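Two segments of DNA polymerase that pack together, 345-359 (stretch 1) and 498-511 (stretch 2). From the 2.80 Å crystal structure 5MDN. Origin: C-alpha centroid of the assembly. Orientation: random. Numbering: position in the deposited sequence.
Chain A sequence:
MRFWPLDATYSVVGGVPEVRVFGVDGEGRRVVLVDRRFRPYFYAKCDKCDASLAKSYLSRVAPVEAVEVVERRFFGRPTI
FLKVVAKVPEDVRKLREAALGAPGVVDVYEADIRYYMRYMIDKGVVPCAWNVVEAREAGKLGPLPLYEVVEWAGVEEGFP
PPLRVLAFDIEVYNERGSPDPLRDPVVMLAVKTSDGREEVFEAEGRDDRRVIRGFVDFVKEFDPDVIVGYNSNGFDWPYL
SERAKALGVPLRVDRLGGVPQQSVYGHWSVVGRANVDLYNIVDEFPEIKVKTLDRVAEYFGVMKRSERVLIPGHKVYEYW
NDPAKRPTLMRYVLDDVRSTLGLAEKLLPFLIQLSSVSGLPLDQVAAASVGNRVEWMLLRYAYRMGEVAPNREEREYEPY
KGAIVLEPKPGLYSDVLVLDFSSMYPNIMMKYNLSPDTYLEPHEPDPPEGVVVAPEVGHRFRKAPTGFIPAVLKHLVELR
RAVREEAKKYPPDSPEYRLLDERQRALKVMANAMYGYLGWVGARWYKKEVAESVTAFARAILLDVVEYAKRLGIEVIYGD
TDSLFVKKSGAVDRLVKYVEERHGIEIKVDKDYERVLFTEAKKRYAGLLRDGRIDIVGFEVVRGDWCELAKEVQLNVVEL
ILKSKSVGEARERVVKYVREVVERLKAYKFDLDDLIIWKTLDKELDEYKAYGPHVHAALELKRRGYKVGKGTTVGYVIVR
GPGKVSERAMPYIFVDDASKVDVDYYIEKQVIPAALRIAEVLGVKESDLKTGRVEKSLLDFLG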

ATOM      1  N   GLU A 345       9.900  12.381   4.707  1.00 56.27           N
ATOM      2  CA  GLU A 345       9.660  13.269   5.840  1.00 58.28           C
ATOM      3  C   GLU A 345       8.171  13.462   6.111  1.00 56.92           C
ATOM      4  O   GLU A 345       7.775  13.690   7.260  1.00 55.37           O
ATOM      5  CB  GLU A 345      10.337  14.616   5.594  1.00 62.08           C
ATOM      6  CG  GLU A 345      11.858  14.548   5.609  1.00 66.46           C
ATOM      7  CD  GLU A 345      12.506  15.682   4.834  1.00 70.56           C
ATOM      8  OE1 GLU A 345      11.828  16.703   4.593  1.00 75.52           O
ATOM      9  OE2 GLU A 345      13.696  15.552   4.470  1.00 70.59           O
ATOM     10  N   LYS A 346       7.337  13.376   5.077  1.00 58.45           N
ATOM     11  CA  LYS A 346       5.895  13.526   5.243  1.00 58.52           C
ATOM     12  C   LYS A 346       5.192  12.208   5.557  1.00 56.39           C
ATOM     13  O   LYS A 346       4.254  12.189   6.361  1.00 55.25           O
ATOM     14  CB  LYS A 346       5.284  14.151   3.986  1.00 61.15           C
ATOM     15  CG  LYS A 346       5.865  15.505   3.619  1.00 62.95           C
ATOM     16  CD  LYS A 346       4.794  16.421   3.047  1.00 63.93           C
ATOM     17  CE  LYS A 346       5.305  17.843   2.885  1.00 64.08           C
ATOM     18  NZ  LYS A 346       5.754  18.412   4.182  1.00 64.30           N
ATOM     19  N   LEU A 347       5.611  11.108   4.932  1.00 55.67           N
ATOM     20  CA  LEU A 347       4.905   9.838   5.064  1.00 55.14           C
ATOM     21  C   LEU A 347       5.481   8.919   6.134  1.00 56.66           C
ATOM     22  O   LEU A 347       4.723   8.173   6.764  1.00 55.07           O
ATOM     23  CB  LEU A 347       4.895   9.094   3.724  1.00 55.40           C
ATOM     24  CG  LEU A 347       4.295   9.830   2.522  1.00 57.00           C
ATOM     25  CD1 LEU A 347       4.223   8.906   1.317  1.00 57.88           C
ATOM     26  CD2 LEU A 347       2.921  10.390   2.857  1.00 57.39           C
ATOM     27  N   LEU A 348       6.796   8.947   6.353  1.00 53.38           N
ATOM     28  CA  LEU A 348       7.408   8.000   7.284  1.00 55.82           C
ATOM     29  C   LEU A 348       6.919   8.143   8.723  1.00 56.59           C
ATOM     30  O   LEU A 348       6.751   7.104   9.385  1.00 61.49           O
ATOM     31  CB  LEU A 348       8.936   8.122   7.220  1.00 58.03           C
ATOM     32  CG  LEU A 348       9.755   7.004   7.866  1.00 58.74           C
ATOM     33  CD1 LEU A 348       9.433   5.664   7.223  1.00 60.27           C
ATOM     34  CD2 LEU A 348      11.240   7.311   7.768  1.00 57.78           C
ATOM     35  N   PRO A 349       6.699   9.346   9.277  1.00 57.00           N
ATOM     36  CA  PRO A 349       6.146   9.408  10.643  1.00 56.85           C
ATOM     37  C   PRO A 349       4.817   8.686  10.788  1.00 56.98           C
ATOM     38  O   PRO A 349       4.555   8.083  11.837  1.00 54.76           O
ATOM     39  CB  PRO A 349       6.007  10.916  10.894  1.00 55.38           C
ATOM     40  CG  PRO A 349       7.020  11.536  10.012  1.00 55.01           C
ATOM     41  CD  PRO A 349       7.056  10.688   8.779  1.00 55.88           C
ATOM     42  N   PHE A 350       3.967   8.734   9.760  1.00 55.74           N
ATOM     43  CA  PHE A 350       2.705   8.001   9.802  1.00 53.22           C
ATOM     44  C   PHE A 350       2.941   6.495   9.790  1.00 54.62           C
ATOM     45  O   PHE A 350       2.314   5.751  10.555  1.00 56.05           O
ATOM     46  CB  PHE A 350       1.823   8.415   8.626  1.00 52.03           C
ATOM     47  CG  PHE A 350       0.565   7.606   8.497  1.00 50.45           C
ATOM     48  CD1 PHE A 350      -0.439   7.701   9.448  1.00 49.55           C
ATOM     49  CD2 PHE A 350       0.387   6.751   7.423  1.00 50.05           C
ATOM     50  CE1 PHE A 350      -1.599   6.952   9.330  1.00 50.33           C
ATOM     51  CE2 PHE A 350      -0.767   6.002   7.300  1.00 51.15           C
ATOM     52  CZ  PHE A 350      -1.762   6.101   8.253  1.00 51.09           C
ATOM     53  N   LEU A 351       3.833   6.026   8.912  1.00 53.57           N
ATOM     54  CA  LEU A 351       4.078   4.593   8.787  1.00 54.22           C
ATOM     55  C   LEU A 351       4.634   4.005  10.080  1.00 52.96           C
ATOM     56  O   LEU A 351       4.340   2.853  10.420  1.00 52.22           O
ATOM     57  CB  LEU A 351       5.031   4.328   7.623  1.00 55.78           C
ATOM     58  CG  LEU A 351       4.429   4.512   6.229  1.00 58.17           C
ATOM     59  CD1 LEU A 351       5.521   4.610   5.176  1.00 62.55           C
ATOM     60  CD2 LEU A 351       3.467   3.380   5.909  1.00 58.55           C
ATOM     61  N   ILE A 352       5.449   4.775  10.807  1.00 54.20           N
ATOM     62  CA  ILE A 352       5.981   4.298  12.081  1.00 52.65           C
ATOM     63  C   ILE A 352       4.849   4.057  13.073  1.00 52.68           C
ATOM     64  O   ILE A 352       4.835   3.048  13.789  1.00 53.29           O
ATOM     65  CB  ILE A 352       7.024   5.287  12.630  1.00 52.14           C
ATOM     66  CG1 ILE A 352       8.283   5.268  11.759  1.00 52.82           C
ATOM     67  CG2 ILE A 352       7.368   4.966  14.076  1.00 50.38           C
ATOM     68  CD1 ILE A 352       9.335   6.269  12.176  1.00 51.78           C
ATOM     69  N   GLN A 353       3.877   4.972  13.122  1.00 54.65           N
ATOM     70  CA  GLN A 353       2.739   4.784  14.015  1.00 54.38           C
ATOM     71  C   GLN A 353       1.829   3.670  13.517  1.00 53.54           C
ATOM     72  O   GLN A 353       1.318   2.874  14.314  1.00 56.45           O
ATOM     73  CB  GLN A 353       1.962   6.092  14.161  1.00 53.84           C
ATOM     74  CG  GLN A 353       2.776   7.233  14.748  1.00 55.13           C
ATOM     75  CD  GLN A 353       3.331   6.903  16.118  1.00 56.17           C
ATOM     76  OE1 GLN A 353       2.653   6.293  16.945  1.00 56.22           O
ATOM     77  NE2 GLN A 353       4.571   7.308  16.368  1.00 56.61           N
ATOM     78  N   LEU A 354       1.618   3.594  12.201  1.00 54.26           N
ATOM     79  CA  LEU A 354       0.850   2.492  11.636  1.00 51.32           C
ATOM     80  C   LEU A 354       1.543   1.152  11.845  1.00 49.36           C
ATOM     81  O   LEU A 354       0.900   0.106  11.704  1.00 49.31           O
ATOM     82  CB  LEU A 354       0.603   2.733  10.143  1.00 51.61           C
ATOM     83  CG  LEU A 354      -0.453   1.853   9.467  1.00 52.23           C
ATOM     84  CD1 LEU A 354      -1.810   2.053  10.127  1.00 52.66           C
ATOM     85  CD2 LEU A 354      -0.531   2.136   7.974  1.00 53.47           C
ATOM     86  N   SER A 355       2.844   1.159  12.151  1.00 50.17           N
ATOM     87  CA  SER A 355       3.555  -0.074  12.476  1.00 49.83           C
ATOM     88  C   SER A 355       3.339  -0.482  13.931  1.00 51.98           C
ATOM     89  O   SER A 355       3.216  -1.674  14.230  1.00 52.44           O
ATOM     90  CB  SER A 355       5.045   0.086  12.179  1.00 48.34           C
ATOM     91  OG  SER A 355       5.770  -1.048  12.619  1.00 48.57           O
ATOM     92  N   SER A 356       3.305   0.492  14.848  1.00 52.30           N
ATOM     93  CA  SER A 356       3.080   0.171  16.253  1.00 51.84           C
ATOM     94  C   SER A 356       1.625  -0.207  16.498  1.00 51.27           C
ATOM     95  O   SER A 356       1.334  -1.092  17.312  1.00 56.06           O
ATOM     96  CB  SER A 356       3.494   1.348  17.138  1.00 52.63           C
ATOM     97  OG  SER A 356       2.738   2.508  16.837  1.00 53.64           O
ATOM     98  N   VAL A 357       0.698   0.445  15.793  1.00 49.13           N
ATOM     99  CA  VAL A 357      -0.618  -0.140  15.597  1.00 52.04           C
ATOM    100  C   VAL A 357      -0.502  -1.274  14.580  1.00 54.10           C
ATOM    101  O   VAL A 357       0.488  -1.387  13.848  1.00 61.88           O
ATOM    102  CB  VAL A 357      -1.625   0.931  15.143  1.00 53.15           C
ATOM    103  CG1 VAL A 357      -3.054   0.430  15.282  1.00 54.72           C
ATOM    104  CG2 VAL A 357      -1.425   2.215  15.939  1.00 52.07           C
ATOM    105  N   SER A 358      -1.495  -2.166  14.587  1.00 52.63           N
ATOM    106  CA  SER A 358      -1.530  -3.314  13.679  1.00 53.61           C
ATOM    107  C   SER A 358      -0.426  -4.319  13.999  1.00 50.84           C
ATOM    108  O   SER A 358      -0.688  -5.522  14.094  1.00 49.81           O
ATOM    109  CB  SER A 358      -1.442  -2.855  12.218  1.00 53.35           C
ATOM    110  OG  SER A 358      -0.094  -2.739  11.802  1.00 51.10           O
ATOM    111  N   GLY A 359       0.807  -3.844  14.163  1.00 48.70           N
ATOM    112  CA  GLY A 359       1.887  -4.653  14.686  1.00 49.16           C
ATOM    113  C   GLY A 359       2.851  -5.235  13.677  1.00 50.05           C
ATOM    114  O   GLY A 359       3.683  -6.066  14.058  1.00 53.12           O
ATOM    115  N   ARG A 498       2.544  16.941  16.499  1.00 76.83           N
ATOM    116  CA  ARG A 498       2.428  16.276  15.205  1.00 81.83           C
ATOM    117  C   ARG A 498       2.618  14.770  15.339  1.00 80.98           C
ATOM    118  O   ARG A 498       1.968  13.988  14.636  1.00 83.69           O
ATOM    119  CB  ARG A 498       3.436  16.874  14.226  1.00 87.38           C
ATOM    120  CG  ARG A 498       3.106  18.306  13.840  1.00 94.46           C
ATOM    121  CD  ARG A 498       4.121  18.894  12.877  1.00 97.47           C
ATOM    122  NE  ARG A 498       4.459  20.270  13.233  1.00 98.72           N
ATOM    123  CZ  ARG A 498       5.577  20.636  13.852  1.00101.15           C
ATOM    124  NH1 ARG A 498       6.485  19.729  14.185  1.00101.23           N
ATOM    125  NH2 ARG A 498       5.788  21.914  14.132  1.00102.96           N
ATOM    126  N   LEU A 499       3.516  14.349  16.232  1.00 81.10           N
ATOM    127  CA  LEU A 499       3.715  12.922  16.459  1.00 79.40           C
ATOM    128  C   LEU A 499       2.456  12.283  17.031  1.00 75.41           C
ATOM    129  O   LEU A 499       2.060  11.190  16.611  1.00 76.51           O
ATOM    130  CB  LEU A 499       4.901  12.702  17.396  1.00 81.11           C
ATOM    131  CG  LEU A 499       6.289  12.873  16.782  1.00 83.55           C
ATOM    132  CD1 LEU A 499       7.225  13.447  17.815  1.00 85.62           C
ATOM    133  CD2 LEU A 499       6.812  11.540  16.280  1.00 83.10           C
ATOM    134  N   LEU A 500       1.819  12.951  17.996  1.00 72.01           N
ATOM    135  CA  LEU A 500       0.574  12.445  18.564  1.00 69.81           C
ATOM    136  C   LEU A 500      -0.567  12.470  17.554  1.00 70.14           C
ATOM    137  O   LEU A 500      -1.448  11.603  17.594  1.00 70.66           O
ATOM    138  CB  LEU A 500       0.201  13.263  19.799  1.00 69.61           C
ATOM    139  CG  LEU A 500       0.935  12.907  21.094  1.00 69.35           C
ATOM    140  CD1 LEU A 500       0.617  13.914  22.190  1.00 67.81           C
ATOM    141  CD2 LEU A 500       0.601  11.492  21.545  1.00 69.66           C
ATOM    142  N   ASP A 501      -0.575  13.456  16.652  1.00 68.58           N
ATOM    143  CA  ASP A 501      -1.604  13.512  15.618  1.00 70.27           C
ATOM    144  C   ASP A 501      -1.463  12.362  14.627  1.00 69.07           C
ATOM    145  O   ASP A 501      -2.467  11.834  14.136  1.00 70.45           O
ATOM    146  CB  ASP A 501      -1.545  14.857  14.894  1.00 74.86           C
ATOM    147  CG  ASP A 501      -2.798  15.140  14.083  1.00 78.21           C
ATOM    148  OD1 ASP A 501      -3.875  15.320  14.691  1.00 80.93           O
ATOM    149  OD2 ASP A 501      -2.702  15.188  12.839  1.00 78.67           O
ATOM    150  N   GLU A 502      -0.228  11.966  14.316  1.00 67.10           N
ATOM    151  CA  GLU A 502      -0.015  10.814  13.445  1.00 65.85           C
ATOM    152  C   GLU A 502      -0.480   9.527  14.117  1.00 62.58           C
ATOM    153  O   GLU A 502      -1.159   8.700  13.495  1.00 60.22           O
ATOM    154  CB  GLU A 502       1.459  10.719  13.052  1.00 68.83           C
ATOM    155  CG  GLU A 502       1.946  11.832  12.130  1.00 73.09           C
ATOM    156  CD  GLU A 502       1.406  11.719  10.712  1.00 78.34           C
ATOM    157  OE1 GLU A 502       0.666  10.756  10.419  1.00 85.61           O
ATOM    158  OE2 GLU A 502       1.731  12.594   9.882  1.00 85.43           O
ATOM    159  N   ARG A 503      -0.104   9.332  15.383  1.00 62.77           N
ATOM    160  CA  ARG A 503      -0.574   8.169  16.129  1.00 61.40           C
ATOM    161  C   ARG A 503      -2.094   8.145  16.214  1.00 56.57           C
ATOM    162  O   ARG A 503      -2.715   7.083  16.091  1.00 53.31           O
ATOM    163  CB  ARG A 503       0.046   8.160  17.527  1.00 63.80           C
ATOM    164  CG  ARG A 503      -0.718   7.328  18.544  1.00 64.61           C
ATOM    165  CD  ARG A 503       0.155   6.929  19.722  1.00 65.97           C
ATOM    166  NE  ARG A 503       0.914   5.714  19.445  1.00 69.30           N
ATOM    167  CZ  ARG A 503       0.437   4.484  19.616  1.00 72.29           C
ATOM    168  NH1 ARG A 503      -0.800   4.308  20.061  1.00 73.50           N
ATOM    169  NH2 ARG A 503       1.195   3.431  19.342  1.00 73.10           N
ATOM    170  N   GLN A 504      -2.712   9.310  16.430  1.00 59.10           N
ATOM    171  CA  GLN A 504      -4.170   9.379  16.472  1.00 57.87           C
ATOM    172  C   GLN A 504      -4.784   8.941  15.147  1.00 57.00           C
ATOM    173  O   GLN A 504      -5.770   8.193  15.130  1.00 55.92           O
ATOM    174  CB  GLN A 504      -4.614  10.796  16.837  1.00 57.90           C
ATOM    175  CG  GLN A 504      -6.106  11.069  16.662  1.00 59.13           C
ATOM    176  CD  GLN A 504      -6.451  11.592  15.279  1.00 58.89           C
ATOM    177  OE1 GLN A 504      -7.551  11.369  14.774  1.00 60.34           O
ATOM    178  NE2 GLN A 504      -5.507  12.292  14.660  1.00 57.34           N
ATOM    179  N   ARG A 505      -4.224   9.401  14.024  1.00 55.50           N
ATOM    180  CA  ARG A 505      -4.784   9.027  12.729  1.00 55.67           C
ATOM    181  C   ARG A 505      -4.554   7.549  12.433  1.00 51.79           C
ATOM    182  O   ARG A 505      -5.421   6.886  11.849  1.00 48.29           O
ATOM    183  CB  ARG A 505      -4.190   9.892  11.615  1.00 60.12           C
ATOM    184  CG  ARG A 505      -4.662   9.468  10.230  1.00 64.98           C
ATOM    185  CD  ARG A 505      -4.423  10.527   9.169  1.00 67.43           C
ATOM    186  NE  ARG A 505      -4.564   9.965   7.827  1.00 74.25           N
ATOM    187  CZ  ARG A 505      -3.550   9.611   7.044  1.00 80.08           C
ATOM    188  NH1 ARG A 505      -2.299   9.767   7.457  1.00 82.40           N
ATOM    189  NH2 ARG A 505      -3.788   9.107   5.840  1.00 78.71           N
ATOM    190  N   ALA A 506      -3.394   7.015  12.828  1.00 54.77           N
ATOM    191  CA  ALA A 506      -3.099   5.609  12.567  1.00 51.88           C
ATOM    192  C   ALA A 506      -4.124   4.697  13.227  1.00 48.26           C
ATOM    193  O   ALA A 506      -4.530   3.683  12.648  1.00 47.79           O
ATOM    194  CB  ALA A 506      -1.690   5.267  13.047  1.00 53.78           C
ATOM    195  N   LEU A 507      -4.552   5.040  14.443  1.00 47.35           N
ATOM    196  CA  LEU A 507      -5.610   4.278  15.099  1.00 49.41           C
ATOM    197  C   LEU A 507      -6.928   4.403  14.342  1.00 51.78           C
ATOM    198  O   LEU A 507      -7.654   3.415  14.182  1.00 49.68           O
ATOM    199  CB  LEU A 507      -5.764   4.737  16.546  1.00 47.49           C
ATOM    200  CG  LEU A 507      -4.617   4.347  17.478  1.00 46.94           C
ATOM    201  CD1 LEU A 507      -4.521   5.300  18.661  1.00 47.54           C
ATOM    202  CD2 LEU A 507      -4.767   2.912  17.954  1.00 44.75           C
ATOM    203  N   LYS A 508      -7.261   5.618  13.891  1.00 50.41           N
ATOM    204  CA  LYS A 508      -8.476   5.836  13.110  1.00 51.63           C
ATOM    205  C   LYS A 508      -8.503   4.965  11.857  1.00 50.06           C
ATOM    206  O   LYS A 508      -9.515   4.321  11.557  1.00 48.39           O
ATOM    207  CB  LYS A 508      -8.571   7.305  12.704  1.00 56.48           C
ATOM    208  CG  LYS A 508      -9.759   7.613  11.813  1.00 60.95           C
ATOM    209  CD  LYS A 508      -9.802   9.076  11.418  1.00 64.35           C
ATOM    210  CE  LYS A 508     -10.959   9.345  10.468  1.00 67.20           C
ATOM    211  NZ  LYS A 508     -10.999  10.766  10.022  1.00 70.47           N
ATOM    212  N   VAL A 509      -7.397   4.944  11.106  1.00 49.57           N
ATOM    213  CA  VAL A 509      -7.376   4.238   9.828  1.00 48.98           C
ATOM    214  C   VAL A 509      -7.582   2.742  10.030  1.00 50.43           C
ATOM    215  O   VAL A 509      -8.304   2.091   9.265  1.00 49.73           O
ATOM    216  CB  VAL A 509      -6.064   4.536   9.077  1.00 48.27           C
ATOM    217  CG1 VAL A 509      -5.993   3.737   7.782  1.00 50.34           C
ATOM    218  CG2 VAL A 509      -5.947   6.021   8.791  1.00 47.23           C
ATOM    219  N   MET A 510      -6.964   2.173  11.067  1.00 47.58           N
ATOM    220  CA  MET A 510      -7.139   0.748  11.329  1.00 48.68           C
ATOM    221  C   MET A 510      -8.562   0.438  11.783  1.00 48.12           C
ATOM    222  O   MET A 510      -9.128  -0.596  11.407  1.00 51.39           O
ATOM    223  CB  MET A 510      -6.123   0.280  12.367  1.00 50.05           C
ATOM    224  CG  MET A 510      -4.679   0.418  11.905  1.00 51.16           C
ATOM    225  SD  MET A 510      -4.279  -0.589  10.463  1.00 50.28           S
ATOM    226  CE  MET A 510      -4.789  -2.210  11.024  1.00 51.55           C
ATOM    227  N   ALA A 511      -9.153   1.314  12.599  1.00 52.19           N
ATOM    228  CA  ALA A 511     -10.544   1.135  13.006  1.00 51.77           C
ATOM    229  C   ALA A 511     -11.484   1.214  11.808  1.00 53.45           C
ATOM    230  O   ALA A 511     -12.373   0.369  11.645  1.00 54.28           O
ATOM    231  CB  ALA A 511     -10.916   2.178  14.059  1.00 51.11           C
TER

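This is a close, mixed helix-on-helix contact, apolar packing around a small alanine, with two arginines adding a cation-pi stack and a weak hydrogen bond. The axes approach to 8.4 Å and cross at -54°, burying 744 Å² in all. Ala506 sits where the backbones come close: its CB points toward the partner helix and lies 3.8 Å from Leu354 N, so side chain meets backbone directly, and Leu354 CA and Ala506 CA are 5.1 Å apart.

Phe350 is the knob, seated among Glu502, Arg505, Ala506 and Val509. The guanidinium of Arg505 lies flat over one ring face, its CZ 4.2 Å from the ring centroid, a cation-pi stack that places positive charge over the aromatic electrons. Glu502 OE1 sits at the ring's edge, 3.2 Å from Phe350 CB.

Gln353 packs its aliphatic part against Glu502, while its OE1 accepts a weak hydrogen bond from Arg503 NE (3.1 Å). Ser356 OG lies 3.1 Å from Arg503 NH2, and donates to Gln353 O within its own helix.

Where the first helix ends, apolar packing continues. Val357, the first residue to leave helical angles, sets CG1 3.7 Å from Met510 CG and CG2 4.0 Å from Leu507 CD2. The flexible thioether of Met510 also reaches Leu354, with SD 3.6 Å from Leu354 CD1.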